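Local coordinates for JSC1_58120g3 ([Leptolyngbya] sp. JSC-1, PDB 6XHH), which probably senses light as a cyanobacteriochrome GAF domain, binding a dihydrobiliverdin-type bilin that absorbs far-red light in the dark state, at residues A[81-92]-A[126-135]. Residues are numbered along the deposited sequence; the frame is centred on the assembly and turned at random.
Sequences FQQNQPFVVDDI and VKSCAVVAIF. With M1V (mesobiliverdin IX(alpha)), chain C.
F87 and V131 face each other as a hydrogen-bonded antiparallel pair, and both side chains meet the bilin. CAC of the bilin sits over the centre of the F87 ring, 3.6 Å above its plane; the ring offers a flat apolar surface that suits the first methylene of a propionate. F87 CG lies anti to the backbone N (chi1 -170°), which sends the ring out to the pigment. C129 SG makes an oblique sulfur-aromatic contact, 5.4 Å from the F87 ring centroid. V131, branched and apolar, brings CG2 to 3.2 Å from bilin OD, while its CG1 meets F81 CZ. The F81 ring turns its edge to V131 O, with CZ 3.4 Å from bilin CMC. Cutting F87 back to an alanine would probably leave the bilin methylene without its aromatic floor and C129 SG without its ring neighbour.

The backbone positions these groups: F87 N donates almost straight to V131 O (2.9 Å, 169°), V131 N answers to F87 O, and V89 and C129 form the next such pair. Beyond P86 a water accepts from A133 N and donates to N84 OD1 and, weakly, Q85 O. Outermost strand 87-89 thus completes the GAF sheet through main-chain bonds, while F87 and V131 line the chromophore pocket with F81, and V89 and C129 continue their apolar face.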
loop_
_atom_site.group_PDB
_atom_site.type_symbol
_atom_site.label_atom_id
_atom_site.label_comp_id
_atom_site.label_asym_id
_atom_site.label_seq_id
_atom_site.Cartn_x
_atom_site.Cartn_y
_atom_site.Cartn_z
ATOM N N PHE A 81 10.063 -2.990 4.501
ATOM C CA PHE A 81 9.145 -2.070 5.158
ATOM C C PHE A 81 9.601 -1.726 6.570
ATOM O O PHE A 81 9.195 -0.680 7.108
ATOM C CB PHE A 81 7.731 -2.658 5.134
ATOM C CG PHE A 81 7.203 -2.837 3.745
ATOM C CD1 PHE A 81 6.931 -1.725 2.958
ATOM C CD2 PHE A 81 7.034 -4.107 3.194
ATOM C CE1 PHE A 81 6.486 -1.874 1.657
ATOM C CE2 PHE A 81 6.576 -4.253 1.895
ATOM C CZ PHE A 81 6.303 -3.137 1.123
ATOM N N GLN A 82 10.486 -2.547 7.156
ATOM C CA GLN A 82 11.038 -2.191 8.459
ATOM C C GLN A 82 11.893 -0.937 8.372
ATOM O O GLN A 82 12.027 -0.215 9.363
ATOM C CB GLN A 82 11.853 -3.349 9.036
ATOM C CG GLN A 82 11.028 -4.578 9.445
ATOM C CD GLN A 82 10.210 -4.370 10.722
ATOM O OE1 GLN A 82 10.226 -3.291 11.330
ATOM N NE2 GLN A 82 9.506 -5.421 11.145
ATOM N N GLN A 83 12.460 -0.658 7.199
ATOM C CA GLN A 83 13.210 0.562 6.943
ATOM C C GLN A 83 12.352 1.635 6.274
ATOM O O GLN A 83 12.886 2.637 5.794
ATOM C CB GLN A 83 14.436 0.250 6.080
ATOM C CG GLN A 83 15.548 -0.471 6.829
ATOM C CD GLN A 83 15.196 -1.892 7.194
ATOM O OE1 GLN A 83 14.803 -2.692 6.338
ATOM N NE2 GLN A 83 15.332 -2.221 8.474
ATOM N N ASN A 84 11.033 1.435 6.233
ATOM C CA ASN A 84 10.105 2.354 5.560
ATOM C C ASN A 84 10.513 2.634 4.115
ATOM O O ASN A 84 10.411 3.764 3.622
ATOM C CB ASN A 84 9.946 3.666 6.324
ATOM C CG ASN A 84 8.720 4.430 5.874
ATOM O OD1 ASN A 84 7.829 3.858 5.229
ATOM N ND2 ASN A 84 8.670 5.723 6.184
ATOM N N GLN A 85 10.953 1.591 3.420
ATOM C CA GLN A 85 11.145 1.718 1.982
ATOM C C GLN A 85 9.872 1.282 1.252
ATOM O O GLN A 85 9.231 0.301 1.653
ATOM C CB GLN A 85 12.332 0.875 1.526
ATOM C CG GLN A 85 13.662 1.386 2.069
ATOM C CD GLN A 85 14.832 1.019 1.169
ATOM O OE1 GLN A 85 14.761 1.160 -0.058
ATOM N NE2 GLN A 85 15.915 0.541 1.774
ATOM N N PRO A 86 9.455 1.998 0.210
ATOM C CA PRO A 86 8.293 1.564 -0.570
ATOM C C PRO A 86 8.673 0.468 -1.555
ATOM O O PRO A 86 9.849 0.220 -1.841
ATOM C CB PRO A 86 7.877 2.834 -1.316
ATOM C CG PRO A 86 9.161 3.535 -1.551
ATOM C CD PRO A 86 10.026 3.247 -0.320
ATOM N N PHE A 87 7.637 -0.172 -2.094
ATOM C CA PHE A 87 7.744 -1.150 -3.168
ATOM C C PHE A 87 6.876 -0.669 -4.324
ATOM O O PHE A 87 5.654 -0.569 -4.182
ATOM C CB PHE A 87 7.303 -2.527 -2.674
ATOM C CG PHE A 87 7.596 -3.647 -3.629
ATOM C CD1 PHE A 87 8.897 -3.960 -3.964
ATOM C CD2 PHE A 87 6.567 -4.391 -4.176
ATOM C CE1 PHE A 87 9.176 -4.987 -4.836
ATOM C CE2 PHE A 87 6.847 -5.420 -5.049
ATOM C CZ PHE A 87 8.143 -5.729 -5.376
ATOM N N VAL A 88 7.502 -0.377 -5.460
ATOM C CA VAL A 88 6.881 0.377 -6.550
ATOM C C VAL A 88 7.016 -0.428 -7.834
ATOM O O VAL A 88 8.129 -0.622 -8.323
ATOM C CB VAL A 88 7.524 1.757 -6.721
ATOM C CG1 VAL A 88 6.797 2.548 -7.797
ATOM C CG2 VAL A 88 7.560 2.514 -5.378
ATOM N N VAL A 89 5.896 -0.899 -8.378
ATOM C CA VAL A 89 5.900 -1.796 -9.543
ATOM C C VAL A 89 4.867 -1.317 -10.562
ATOM O O VAL A 89 3.661 -1.542 -10.391
ATOM C CB VAL A 89 5.633 -3.245 -9.133
ATOM C CG1 VAL A 89 5.635 -4.155 -10.370
ATOM C CG2 VAL A 89 6.671 -3.695 -8.102
ATOM N N ASP A 90 5.332 -0.671 -11.639
ATOM C CA ASP A 90 4.416 -0.248 -12.698
ATOM C C ASP A 90 3.687 -1.441 -13.305
ATOM O O ASP A 90 2.487 -1.376 -13.583
ATOM C CB ASP A 90 5.169 0.475 -13.812
ATOM C CG ASP A 90 5.674 1.834 -13.406
ATOM O OD1 ASP A 90 5.563 2.179 -12.215
ATOM O OD2 ASP A 90 6.148 2.567 -14.300
ATOM N N ASP A 91 4.415 -2.527 -13.538
ATOM C CA ASP A 91 3.950 -3.668 -14.321
ATOM C C ASP A 91 4.535 -4.906 -13.651
ATOM O O ASP A 91 5.753 -5.070 -13.656
ATOM C CB ASP A 91 4.433 -3.526 -15.766
ATOM C CG ASP A 91 3.950 -4.635 -16.687
ATOM O OD1 ASP A 91 3.663 -5.743 -16.216
ATOM O OD2 ASP A 91 3.896 -4.378 -17.904
ATOM N N ILE A 92 3.691 -5.769 -13.072
ATOM C CA ILE A 92 4.208 -6.908 -12.312
ATOM C C ILE A 92 5.050 -7.851 -13.165
ATOM O O ILE A 92 5.800 -8.673 -12.621
ATOM C CB ILE A 92 3.073 -7.699 -11.618
ATOM C CG1 ILE A 92 2.159 -8.395 -12.635
ATOM C CG2 ILE A 92 2.312 -6.808 -10.634
ATOM C CD1 ILE A 92 1.233 -9.432 -11.970
ATOM N N VAL A 126 -3.967 -8.377 -9.297
ATOM C CA VAL A 126 -3.144 -7.169 -9.353
ATOM C C VAL A 126 -2.265 -7.217 -10.602
ATOM O O VAL A 126 -1.647 -8.248 -10.884
ATOM C CB VAL A 126 -2.278 -7.041 -8.082
ATOM C CG1 VAL A 126 -1.300 -5.861 -8.190
ATOM C CG2 VAL A 126 -3.140 -6.909 -6.822
ATOM N N LYS A 127 -2.190 -6.099 -11.351
ATOM C CA LYS A 127 -1.237 -5.953 -12.451
ATOM C C LYS A 127 -0.197 -4.861 -12.223
ATOM O O LYS A 127 0.748 -4.747 -13.016
ATOM C CB LYS A 127 -1.969 -5.667 -13.770
ATOM C CG LYS A 127 -2.598 -6.912 -14.395
ATOM C CD LYS A 127 -3.126 -6.592 -15.786
ATOM C CE LYS A 127 -3.761 -7.819 -16.418
ATOM N NZ LYS A 127 -4.830 -8.364 -15.539
ATOM N N SER A 128 -0.324 -4.087 -11.151
ATOM C CA SER A 128 0.526 -2.940 -10.870
ATOM C C SER A 128 0.341 -2.616 -9.394
ATOM O O SER A 128 -0.781 -2.679 -8.902
ATOM C CB SER A 128 0.114 -1.761 -11.760
ATOM O OG SER A 128 0.752 -0.548 -11.381
ATOM N N CYS A 129 1.425 -2.306 -8.676
ATOM C CA CYS A 129 1.236 -2.050 -7.250
ATOM C C CYS A 129 2.245 -1.035 -6.739
ATOM O O CYS A 129 3.426 -1.089 -7.090
ATOM C CB CYS A 129 1.362 -3.328 -6.396
ATOM S SG CYS A 129 2.929 -4.259 -6.607
ATOM N N ALA A 130 1.766 -0.129 -5.885
ATOM C CA ALA A 130 2.614 0.762 -5.099
ATOM C C ALA A 130 2.263 0.507 -3.642
ATOM O O ALA A 130 1.099 0.651 -3.260
ATOM C CB ALA A 130 2.404 2.235 -5.477
ATOM N N VAL A 131 3.242 0.073 -2.847
ATOM C CA VAL A 131 3.006 -0.488 -1.519
ATOM C C VAL A 131 3.905 0.225 -0.514
ATOM O O VAL A 131 5.118 0.345 -0.735
ATOM C CB VAL A 131 3.252 -2.012 -1.481
ATOM C CG1 VAL A 131 2.765 -2.615 -0.146
ATOM C CG2 VAL A 131 2.561 -2.711 -2.667
ATOM N N VAL A 132 3.318 0.721 0.578
ATOM C CA VAL A 132 4.093 1.459 1.573
ATOM C C VAL A 132 3.726 0.995 2.975
ATOM O O VAL A 132 2.636 0.472 3.227
ATOM C CB VAL A 132 3.887 2.981 1.484
ATOM C CG1 VAL A 132 4.226 3.499 0.087
ATOM C CG2 VAL A 132 2.461 3.351 1.904
ATOM N N ALA A 133 4.654 1.223 3.896
ATOM C CA ALA A 133 4.510 0.765 5.267
ATOM C C ALA A 133 3.555 1.662 6.052
ATOM O O ALA A 133 3.564 2.892 5.910
ATOM C CB ALA A 133 5.877 0.736 5.952
ATOM N N ILE A 134 2.752 1.040 6.907
ATOM C CA ILE A 134 1.992 1.755 7.933
ATOM C C ILE A 134 2.685 1.505 9.261
ATOM O O ILE A 134 2.750 0.355 9.713
ATOM C CB ILE A 134 0.530 1.284 8.000
ATOM C CG1 ILE A 134 -0.211 1.573 6.705
ATOM C CG2 ILE A 134 -0.219 1.974 9.136
ATOM C CD1 ILE A 134 -1.566 0.854 6.633
ATOM N N PHE A 135 3.203 2.572 9.876
ATOM C CA PHE A 135 3.873 2.500 11.170
ATOM C C PHE A 135 2.968 3.031 12.273
ATOM O O PHE A 135 2.395 4.113 12.146
ATOM C CB PHE A 135 5.182 3.287 11.149
ATOM C CG PHE A 135 6.327 2.492 10.664
ATOM C CD1 PHE A 135 7.032 1.679 11.529
ATOM C CD2 PHE A 135 6.684 2.524 9.337
ATOM C CE1 PHE A 135 8.092 0.923 11.073
ATOM C CE2 PHE A 135 7.748 1.772 8.873
ATOM C CZ PHE A 135 8.447 0.966 9.738
HETATM O OA M1V C . 3.163 -15.087 -1.674
HETATM C C1A M1V C . 4.307 -15.367 -2.002
HETATM N NA M1V C . 5.310 -14.483 -2.058
HETATM C C2A M1V C . 4.766 -16.650 -2.363
HETATM C CMA M1V C . 3.930 -17.908 -2.422
HETATM C C3A M1V C . 6.123 -16.551 -2.661
HETATM C CAA M1V C . 7.032 -17.637 -3.097
HETATM C CBA M1V C . 8.177 -17.868 -2.109
HETATM C C4A M1V C . 6.482 -15.129 -2.466
HETATM C CHA M1V C . 7.739 -14.616 -2.640
HETATM C C1B M1V C . 8.244 -13.250 -2.477
HETATM C C2B M1V C . 9.592 -12.920 -2.777
HETATM C CMB M1V C . 10.639 -13.872 -3.302
HETATM C C3B M1V C . 9.754 -11.592 -2.521
HETATM C CAB M1V C . 11.028 -10.787 -2.703
HETATM C CBB M1V C . 10.904 -9.871 -3.932
HETATM C CGB M1V C . 10.883 -10.688 -5.206
HETATM O O2B M1V C . 11.914 -11.304 -5.569
HETATM O O1B M1V C . 9.854 -10.765 -5.914
HETATM N NB M1V C . 7.621 -12.144 -2.042
HETATM C C4B M1V C . 8.495 -11.114 -2.049
HETATM C CHB M1V C . 8.311 -9.773 -1.677
HETATM C C1C M1V C . 7.158 -9.031 -1.384
HETATM C C2C M1V C . 7.158 -7.630 -1.342
HETATM C CAC M1V C . 8.385 -6.761 -1.519
HETATM C CBC M1V C . 9.051 -6.788 -0.115
HETATM C CGC M1V C . 10.518 -6.385 -0.076
HETATM O O2C M1V C . 11.112 -6.026 -1.118
HETATM O O1C M1V C . 11.164 -6.417 1.002
HETATM C C3C M1V C . 5.862 -7.229 -1.025
HETATM C CMC M1V C . 5.416 -5.800 -0.877
HETATM N NC M1V C . 5.880 -9.477 -1.127
HETATM C C4C M1V C . 5.071 -8.391 -0.909
HETATM C CHC M1V C . 3.697 -8.595 -0.589
HETATM C C1D M1V C . 2.656 -7.704 -0.504
HETATM C C2D M1V C . 1.632 -7.718 0.483
HETATM C CMD M1V C . 1.542 -8.681 1.642
HETATM N ND M1V C . 2.374 -6.682 -1.400
HETATM C C4D M1V C . 1.251 -6.056 -0.989
HETATM O OD M1V C . 0.754 -5.103 -1.590
HETATM C C3D M1V C . 0.777 -6.699 0.200
HETATM C CAD M1V C . -0.435 -6.311 1.009
HETATM C CBD M1V C . -1.684 -6.771 0.290
HETATM O O HOH W 1 7.247 2.061 3.049
HETATM O O HOH W 2 5.188 4.628 4.450
HETATM O O HOH W 3 0.986 -5.953 -15.569
#